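Local atomic coordinates of superoxide dismutase [Mn] (Saccharomyces cerevisiae, PDB entry 3BFR), a protein that converts superoxide radicals to hydrogen peroxide and molecular oxygen with a manganese ion in each subunit, and is a mitochondrial antioxidant enzyme. Residues A[86-91]-A[141-146]; A[173-178]-A[196-201]. One frame throughout, in Å; residues are numbered along the deposited sequence.

Contact 1 of 2, residues A[86-91]-A[141-146]; sequences FTNHCL and WAFIVK. With MN3 (manganese (III) ion), chain B.
His-89, whose imidazole faces the edge of Trp-141, binds the manganese ion through NE2 at 2.1 Å. On the far side of the same ring, ND1 is hydrogen-bonded to the backbone oxygen of Gly-85, one helical turn back. Metal and carbonyl together fix the rotation of the imidazole. The first torsion, with CG anti to the carbonyl carbon (chi1 -70°), carries the ring off the helix toward the metal. Trp-141 then meets it in a T-shaped stack. The indole edge points at the imidazole face with the planes at 85°, and Trp-141 CZ2 comes within 3.7 Å of His-89 CE1. Water 1 is a further ligand, 2.2 Å from the manganese.

Asn-88 is the second bridge. Asn-88 CB lies over one face of the Trp-141 indole, 3.7 Å from the centroid of the six-membered ring, a CH-pi contact. The amide runs on toward Phe-143. There Asn-88 OD1 approaches the ring edge near its plane, 3.3 Å from Phe-143 CZ. No hydrogen bond crosses between the segments. The amide is satisfied elsewhere: OD1 by the hydroxyl of Thr-164, ND2 by the backbone oxygen of Asp-163. The indole NE1 of Trp-141 is bonded to Gln-162 OE1. These bonds hold the buried amide and indole in place. Leu-91 adds a looser apolar contact, Leu-91 CD1 lying 4.3 Å from Phe-143 CE1.

Helix 66-94 thus rests on strand 140-147 through alternate strand residues, Trp-141 and Phe-143. The axes of segments 86-91 and 141-146 are 58° apart. This is the interface between the alpha-hairpin and C-terminal domains of the iron/manganese superoxide dismutases, where a helix histidine is a metal ligand and a strand tryptophan packs against it, lining the site.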
ATOM      1  N   PHE A  86     -14.851   1.423  13.249  1.00 12.67           N
ATOM      2  CA  PHE A  86     -15.458   1.559  14.577  1.00 13.22           C
ATOM      3  C   PHE A  86     -14.731   2.602  15.433  1.00 13.17           C
ATOM      4  O   PHE A  86     -15.357   3.516  15.972  1.00 13.08           O
ATOM      5  CB  PHE A  86     -15.507   0.200  15.303  1.00 13.20           C
ATOM      6  CG  PHE A  86     -15.859   0.308  16.769  1.00 14.49           C
ATOM      7  CD1 PHE A  86     -17.122   0.754  17.172  1.00 14.79           C
ATOM      8  CD2 PHE A  86     -14.925  -0.027  17.749  1.00 15.90           C
ATOM      9  CE1 PHE A  86     -17.445   0.863  18.526  1.00 14.87           C
ATOM     10  CE2 PHE A  86     -15.243   0.081  19.107  1.00 15.45           C
ATOM     11  CZ  PHE A  86     -16.505   0.523  19.491  1.00 14.28           C
ATOM     12  N   THR A  87     -13.415   2.457  15.556  1.00 13.56           N
ATOM     13  CA  THR A  87     -12.620   3.349  16.411  1.00 13.95           C
ATOM     14  C   THR A  87     -12.595   4.790  15.890  1.00 13.34           C
ATOM     15  O   THR A  87     -12.831   5.723  16.650  1.00 12.99           O
ATOM     16  CB  THR A  87     -11.186   2.802  16.690  1.00 13.99           C
ATOM     17  OG1 THR A  87     -10.425   3.775  17.421  1.00 17.09           O
ATOM     18  CG2 THR A  87     -10.445   2.503  15.421  1.00 14.92           C
ATOM     19  N   ASN A  88     -12.339   4.957  14.591  1.00 13.05           N
ATOM     20  CA  ASN A  88     -12.229   6.288  13.997  1.00 12.85           C
ATOM     21  C   ASN A  88     -13.479   7.128  14.174  1.00 12.46           C
ATOM     22  O   ASN A  88     -13.382   8.313  14.476  1.00 12.30           O
ATOM     23  CB  ASN A  88     -11.850   6.222  12.509  1.00 12.70           C
ATOM     24  CG  ASN A  88     -10.400   5.844  12.282  1.00 12.81           C
ATOM     25  OD1 ASN A  88      -9.562   5.963  13.178  1.00 13.07           O
ATOM     26  ND2 ASN A  88     -10.096   5.382  11.072  1.00 12.42           N
ATOM     27  N   HIS A  89     -14.653   6.519  13.989  1.00 12.34           N
ATOM     28  CA  HIS A  89     -15.906   7.267  14.118  1.00 12.08           C
ATOM     29  C   HIS A  89     -16.243   7.583  15.577  1.00 12.24           C
ATOM     30  O   HIS A  89     -16.822   8.630  15.865  1.00 11.88           O
ATOM     31  CB  HIS A  89     -17.062   6.558  13.408  1.00 12.23           C
ATOM     32  CG  HIS A  89     -16.947   6.590  11.916  1.00 12.33           C
ATOM     33  ND1 HIS A  89     -16.205   5.670  11.212  1.00 11.89           N
ATOM     34  CD2 HIS A  89     -17.449   7.452  11.000  1.00 12.10           C
ATOM     35  CE1 HIS A  89     -16.258   5.957   9.923  1.00 12.52           C
ATOM     36  NE2 HIS A  89     -17.009   7.032   9.768  1.00 13.41           N
ATOM     37  N   CYS A  90     -15.877   6.681  16.484  1.00 12.41           N
ATOM     38  CA  CYS A  90     -15.996   6.949  17.915  1.00 12.98           C
ATOM     39  C   CYS A  90     -15.193   8.188  18.289  1.00 12.86           C
ATOM     40  O   CYS A  90     -15.718   9.090  18.936  1.00 12.77           O
ATOM     41  CB  CYS A  90     -15.531   5.754  18.741  1.00 12.83           C
ATOM     42  SG  CYS A  90     -16.721   4.399  18.846  1.00 14.22           S
ATOM     43  N   LEU A  91     -13.927   8.225  17.865  1.00 13.14           N
ATOM     44  CA  LEU A  91     -13.070   9.402  18.046  1.00 13.40           C
ATOM     45  C   LEU A  91     -13.701  10.646  17.424  1.00 13.39           C
ATOM     46  O   LEU A  91     -13.718  11.717  18.040  1.00 13.11           O
ATOM     47  CB  LEU A  91     -11.678   9.167  17.438  1.00 13.65           C
ATOM     48  CG  LEU A  91     -10.718   8.148  18.067  1.00 13.97           C
ATOM     49  CD1 LEU A  91      -9.555   7.851  17.124  1.00 13.92           C
ATOM     50  CD2 LEU A  91     -10.196   8.625  19.434  1.00 14.50           C
ATOM     51  N   TRP A 141      -8.586   9.867   6.375  1.00 10.47           N
ATOM     52  CA  TRP A 141      -8.685  10.688   7.572  1.00 10.56           C
ATOM     53  C   TRP A 141      -7.462  11.585   7.696  1.00 10.45           C
ATOM     54  O   TRP A 141      -6.407  11.277   7.139  1.00 10.27           O
ATOM     55  CB  TRP A 141      -8.749   9.785   8.817  1.00 10.47           C
ATOM     56  CG  TRP A 141      -9.987   8.956   8.906  1.00 10.52           C
ATOM     57  CD1 TRP A 141     -10.245   7.789   8.246  1.00 10.71           C
ATOM     58  CD2 TRP A 141     -11.141   9.225   9.715  1.00 11.01           C
ATOM     59  NE1 TRP A 141     -11.496   7.320   8.583  1.00 11.71           N
ATOM     60  CE2 TRP A 141     -12.068   8.183   9.481  1.00 10.57           C
ATOM     61  CE3 TRP A 141     -11.480  10.242  10.619  1.00 10.49           C
ATOM     62  CZ2 TRP A 141     -13.318   8.135  10.108  1.00 10.67           C
ATOM     63  CZ3 TRP A 141     -12.723  10.196  11.241  1.00 10.78           C
ATOM     64  CH2 TRP A 141     -13.624   9.143  10.988  1.00 10.29           C
ATOM     65  N   ALA A 142      -7.609  12.697   8.412  1.00 10.26           N
ATOM     66  CA  ALA A 142      -6.448  13.369   9.003  1.00 10.68           C
ATOM     67  C   ALA A 142      -6.584  13.347  10.520  1.00 10.75           C
ATOM     68  O   ALA A 142      -7.690  13.489  11.054  1.00 10.70           O
ATOM     69  CB  ALA A 142      -6.291  14.800   8.488  1.00 10.23           C
ATOM     70  N   PHE A 143      -5.459  13.155  11.200  1.00 11.12           N
ATOM     71  CA  PHE A 143      -5.406  13.156  12.661  1.00 11.44           C
ATOM     72  C   PHE A 143      -4.369  14.157  13.157  1.00 11.62           C
ATOM     73  O   PHE A 143      -3.209  14.119  12.732  1.00 11.83           O
ATOM     74  CB  PHE A 143      -5.018  11.779  13.208  1.00 11.60           C
ATOM     75  CG  PHE A 143      -5.972  10.672  12.861  1.00 12.15           C
ATOM     76  CD1 PHE A 143      -7.041  10.365  13.704  1.00 12.24           C
ATOM     77  CD2 PHE A 143      -5.779   9.905  11.712  1.00 12.34           C
ATOM     78  CE1 PHE A 143      -7.919   9.319  13.398  1.00 12.46           C
ATOM     79  CE2 PHE A 143      -6.649   8.864  11.397  1.00 12.87           C
ATOM     80  CZ  PHE A 143      -7.724   8.569  12.241  1.00 12.90           C
ATOM     81  N   ILE A 144      -4.785  15.050  14.050  1.00 11.45           N
ATOM     82  CA  ILE A 144      -3.832  15.803  14.855  1.00 11.23           C
ATOM     83  C   ILE A 144      -3.445  14.863  15.992  1.00 11.25           C
ATOM     84  O   ILE A 144      -4.315  14.348  16.703  1.00 10.82           O
ATOM     85  CB  ILE A 144      -4.408  17.145  15.376  1.00 11.32           C
ATOM     86  CG1 ILE A 144      -4.966  17.969  14.203  1.00 11.05           C
ATOM     87  CG2 ILE A 144      -3.331  17.925  16.166  1.00 11.57           C
ATOM     88  CD1 ILE A 144      -5.691  19.257  14.595  1.00 10.95           C
ATOM     89  N   VAL A 145      -2.145  14.607  16.132  1.00 10.70           N
ATOM     90  CA  VAL A 145      -1.665  13.585  17.059  1.00 11.05           C
ATOM     91  C   VAL A 145      -0.668  14.140  18.073  1.00 11.25           C
ATOM     92  O   VAL A 145      -0.053  15.178  17.842  1.00 10.94           O
ATOM     93  CB  VAL A 145      -1.019  12.358  16.322  1.00 11.08           C
ATOM     94  CG1 VAL A 145      -2.045  11.617  15.451  1.00 10.29           C
ATOM     95  CG2 VAL A 145       0.201  12.776  15.494  1.00 10.67           C
ATOM     96  N   LYS A 146      -0.535  13.442  19.198  1.00 11.79           N
ATOM     97  CA  LYS A 146       0.584  13.647  20.106  1.00 12.41           C
ATOM     98  C   LYS A 146       1.497  12.433  19.954  1.00 12.86           C
ATOM     99  O   LYS A 146       1.056  11.301  20.139  1.00 12.98           O
ATOM    100  CB  LYS A 146       0.098  13.772  21.554  1.00 12.39           C
ATOM    101  CG  LYS A 146       1.213  13.982  22.573  1.00 12.42           C
ATOM    102  CD  LYS A 146       0.673  13.976  24.009  1.00 12.14           C
ATOM    103  CE  LYS A 146       1.730  14.456  24.997  1.00 11.16           C
ATOM    104  NZ  LYS A 146       1.201  14.525  26.407  1.00 10.32           N
TER
HETATM  105 MN   MN3 B 216     -17.046   8.221   7.981  1.00 13.00          MN
HETATM  106  O   HOH W   1     -15.242   7.334   7.197  1.00 12.57           O

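Contact 2 of 2, residues A[173-178]-A[196-201]; sequences VAIDAW and AIWNVV. With MN3 (manganese (III) ion), chain B.
Ile-175 is the main bump of this contact, and Trp-198 and Val-201 form the hollow that takes it. Ile-175 CG1 is 4.1 Å from Trp-198 CH2. Beyond it, the chain bends at chi2 (-71°), which sets CD1 over the indole face near the rim. Ile-175 CD1 therefore sits in the notch between the indole and Val-201, with Val-201 CG2 4.1 Å away. The other branch, Ile-175 CG2, meets Ile-197 CD1 at 4.2 Å. Ile-197 CG2 also lies over a face of the indole, near the rim. With an alanine here in place of Ile-175, a gap is likely to open over the indole face, leaving Ile-197 CD1 and Val-201 CG2 without one of their packing partners.

Val-173 fills the neighbouring hollow. Val-173 CG1 reaches Val-201 CG1 tip to tip at 4.2 Å. Val-173 CG1 also lies 4.2 Å from Trp-198 CZ3, approaching the ring obliquely. The two methyls of Val-201 are thus divided, one to each strand residue. The polar end of Trp-198 turns elsewhere: NE1 is bonded to Asn-130 OD1 on helix 122-134.

Asp-176, next along the strand, leads away from this packing. Asp-176 OD1 binds the manganese ion at 2.0 Å. Asp-176 OD2 accepts a hydrogen bond from water 1 at 2.9 Å. It also accepts from the backbone N of Trp-178, nearly straight (159°), from above the carboxylate plane. That second bond closes an Asx turn and steadies the carboxylate. Strand 169-176 is thus packed on the loop before helix 203-212 and ends at the metal. Asp-176 starts the Asp-x-Trp-Glu-His signature of the iron/manganese superoxide dismutases, which also supplies the metal ligand His-180.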
ATOM      1  N   VAL A 173      -7.394  15.025  17.530  1.00 12.65           N
ATOM      2  CA  VAL A 173      -8.535  15.401  16.695  1.00 12.56           C
ATOM      3  C   VAL A 173      -8.552  14.530  15.437  1.00 12.79           C
ATOM      4  O   VAL A 173      -7.577  14.509  14.677  1.00 12.35           O
ATOM      5  CB  VAL A 173      -8.508  16.888  16.258  1.00 12.91           C
ATOM      6  CG1 VAL A 173      -9.720  17.206  15.377  1.00 12.32           C
ATOM      7  CG2 VAL A 173      -8.465  17.834  17.460  1.00 13.05           C
ATOM      8  N   ALA A 174      -9.658  13.815  15.244  1.00 12.47           N
ATOM      9  CA  ALA A 174      -9.910  13.038  14.032  1.00 12.60           C
ATOM     10  C   ALA A 174     -10.878  13.790  13.122  1.00 12.36           C
ATOM     11  O   ALA A 174     -11.922  14.275  13.584  1.00 12.47           O
ATOM     12  CB  ALA A 174     -10.473  11.655  14.389  1.00 12.58           C
ATOM     13  N   ILE A 175     -10.519  13.906  11.843  1.00 11.77           N
ATOM     14  CA  ILE A 175     -11.386  14.532  10.842  1.00 11.25           C
ATOM     15  C   ILE A 175     -11.608  13.572   9.681  1.00 11.45           C
ATOM     16  O   ILE A 175     -10.654  13.150   9.018  1.00 10.77           O
ATOM     17  CB  ILE A 175     -10.825  15.875  10.282  1.00 11.25           C
ATOM     18  CG1 ILE A 175     -10.429  16.851  11.410  1.00 11.54           C
ATOM     19  CG2 ILE A 175     -11.824  16.505   9.301  1.00 10.32           C
ATOM     20  CD1 ILE A 175     -11.600  17.464  12.187  1.00 11.27           C
ATOM     21  N   ASP A 176     -12.878  13.243   9.451  1.00 11.16           N
ATOM     22  CA  ASP A 176     -13.281  12.304   8.408  1.00 11.24           C
ATOM     23  C   ASP A 176     -13.230  12.977   7.043  1.00 10.80           C
ATOM     24  O   ASP A 176     -13.859  14.013   6.843  1.00 10.97           O
ATOM     25  CB  ASP A 176     -14.701  11.798   8.703  1.00 10.98           C
ATOM     26  CG  ASP A 176     -15.048  10.531   7.948  1.00 11.62           C
ATOM     27  OD1 ASP A 176     -16.147   9.985   8.208  1.00 12.42           O
ATOM     28  OD2 ASP A 176     -14.244  10.072   7.103  1.00 10.94           O
ATOM     29  N   ALA A 177     -12.470  12.385   6.119  1.00 10.86           N
ATOM     30  CA  ALA A 177     -12.359  12.881   4.737  1.00 10.77           C
ATOM     31  C   ALA A 177     -13.044  11.974   3.700  1.00 10.74           C
ATOM     32  O   ALA A 177     -12.956  12.230   2.497  1.00 10.84           O
ATOM     33  CB  ALA A 177     -10.881  13.106   4.363  1.00 10.68           C
ATOM     34  N   TRP A 178     -13.708  10.914   4.162  1.00 10.67           N
ATOM     35  CA  TRP A 178     -14.551  10.100   3.284  1.00 10.43           C
ATOM     36  C   TRP A 178     -15.623  11.001   2.689  1.00 10.56           C
ATOM     37  O   TRP A 178     -16.155  11.882   3.373  1.00 10.70           O
ATOM     38  CB  TRP A 178     -15.214   8.954   4.051  1.00 10.20           C
ATOM     39  CG  TRP A 178     -14.324   7.763   4.312  1.00  9.75           C
ATOM     40  CD1 TRP A 178     -13.169   7.745   5.041  1.00  9.62           C
ATOM     41  CD2 TRP A 178     -14.541   6.414   3.870  1.00  9.51           C
ATOM     42  NE1 TRP A 178     -12.647   6.471   5.072  1.00  9.57           N
ATOM     43  CE2 TRP A 178     -13.472   5.636   4.363  1.00  9.56           C
ATOM     44  CE3 TRP A 178     -15.537   5.789   3.100  1.00 10.25           C
ATOM     45  CZ2 TRP A 178     -13.363   4.260   4.103  1.00 10.24           C
ATOM     46  CZ3 TRP A 178     -15.428   4.425   2.842  1.00  9.65           C
ATOM     47  CH2 TRP A 178     -14.351   3.676   3.346  1.00  9.98           C
ATOM     48  N   ALA A 196     -15.245  24.455   7.184  1.00 15.38           N
ATOM     49  CA  ALA A 196     -16.420  24.635   8.048  1.00 14.99           C
ATOM     50  C   ALA A 196     -16.397  23.836   9.349  1.00 14.70           C
ATOM     51  O   ALA A 196     -16.906  24.303  10.373  1.00 14.59           O
ATOM     52  CB  ALA A 196     -17.706  24.332   7.275  1.00 15.00           C
ATOM     53  N   ILE A 197     -15.812  22.639   9.311  1.00 14.21           N
ATOM     54  CA  ILE A 197     -15.887  21.708  10.439  1.00 13.97           C
ATOM     55  C   ILE A 197     -15.238  22.226  11.740  1.00 14.17           C
ATOM     56  O   ILE A 197     -15.641  21.823  12.839  1.00 13.72           O
ATOM     57  CB  ILE A 197     -15.367  20.273  10.065  1.00 13.92           C
ATOM     58  CG1 ILE A 197     -15.814  19.246  11.115  1.00 13.95           C
ATOM     59  CG2 ILE A 197     -13.850  20.267   9.836  1.00 13.53           C
ATOM     60  CD1 ILE A 197     -15.600  17.785  10.726  1.00 14.07           C
ATOM     61  N   TRP A 198     -14.262  23.126  11.614  1.00 14.11           N
ATOM     62  CA  TRP A 198     -13.541  23.638  12.786  1.00 14.59           C
ATOM     63  C   TRP A 198     -14.428  24.460  13.730  1.00 15.18           C
ATOM     64  O   TRP A 198     -14.114  24.616  14.912  1.00 15.33           O
ATOM     65  CB  TRP A 198     -12.272  24.390  12.363  1.00 14.02           C
ATOM     66  CG  TRP A 198     -11.365  23.483  11.593  1.00 13.22           C
ATOM     67  CD1 TRP A 198     -11.225  23.426  10.238  1.00 12.43           C
ATOM     68  CD2 TRP A 198     -10.521  22.455  12.130  1.00 12.42           C
ATOM     69  NE1 TRP A 198     -10.328  22.441   9.894  1.00 12.75           N
ATOM     70  CE2 TRP A 198      -9.881  21.828  11.037  1.00 12.65           C
ATOM     71  CE3 TRP A 198     -10.230  22.012  13.432  1.00 13.09           C
ATOM     72  CZ2 TRP A 198      -8.968  20.780  11.200  1.00 12.82           C
ATOM     73  CZ3 TRP A 198      -9.324  20.964  13.597  1.00 12.89           C
ATOM     74  CH2 TRP A 198      -8.706  20.358  12.482  1.00 13.02           C
ATOM     75  N   ASN A 199     -15.551  24.945  13.203  1.00 15.79           N
ATOM     76  CA  ASN A 199     -16.558  25.646  13.998  1.00 16.39           C
ATOM     77  C   ASN A 199     -17.250  24.746  15.024  1.00 16.23           C
ATOM     78  O   ASN A 199     -17.835  25.239  15.995  1.00 16.44           O
ATOM     79  CB  ASN A 199     -17.590  26.300  13.079  1.00 16.61           C
ATOM     80  CG  ASN A 199     -16.983  27.364  12.192  1.00 17.80           C
ATOM     81  OD1 ASN A 199     -16.802  27.158  10.990  1.00 19.65           O
ATOM     82  ND2 ASN A 199     -16.645  28.505  12.780  1.00 18.11           N
ATOM     83  N   VAL A 200     -17.164  23.430  14.818  1.00 15.77           N
ATOM     84  CA  VAL A 200     -17.757  22.462  15.746  1.00 15.64           C
ATOM     85  C   VAL A 200     -16.782  21.406  16.267  1.00 15.68           C
ATOM     86  O   VAL A 200     -17.199  20.354  16.753  1.00 15.78           O
ATOM     87  CB  VAL A 200     -19.031  21.772  15.157  1.00 15.71           C
ATOM     88  CG1 VAL A 200     -20.196  22.751  15.118  1.00 15.17           C
ATOM     89  CG2 VAL A 200     -18.752  21.157  13.776  1.00 15.65           C
ATOM     90  N   VAL A 201     -15.485  21.684  16.164  1.00 15.39           N
ATOM     91  CA  VAL A 201     -14.477  20.787  16.726  1.00 15.25           C
ATOM     92  C   VAL A 201     -14.434  20.966  18.244  1.00 15.33           C
ATOM     93  O   VAL A 201     -14.430  22.093  18.741  1.00 15.79           O
ATOM     94  CB  VAL A 201     -13.085  20.996  16.057  1.00 15.10           C
ATOM     95  CG1 VAL A 201     -11.955  20.370  16.888  1.00 14.65           C
ATOM     96  CG2 VAL A 201     -13.097  20.412  14.652  1.00 14.57           C
TER
HETATM   97 MN   MN3 B 216     -17.046   8.221   7.981  1.00 13.00          MN
HETATM   98  O   HOH W   1     -15.242   7.334   7.197  1.00 12.57           O

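From the N terminus, helix 28-62 brings His-34 to the manganese and helix 66-94 brings His-89. Contact 1 then closes a mostly helical excursion of 49 residues and joins the alpha-hairpin region to the sheet. Contact 2 opens only after contact 1 has closed, so the two neither nest nor cross. It closes a shorter loop of 17 residues, which contains His-180, within the C-terminal domain. The two contacts meet in the sheet, where strands 140-147 and 169-176 are antiparallel neighbours, with a probable hydrogen bond from Ile-144 N to Val-173 O. Both also reach the metal and share water 1.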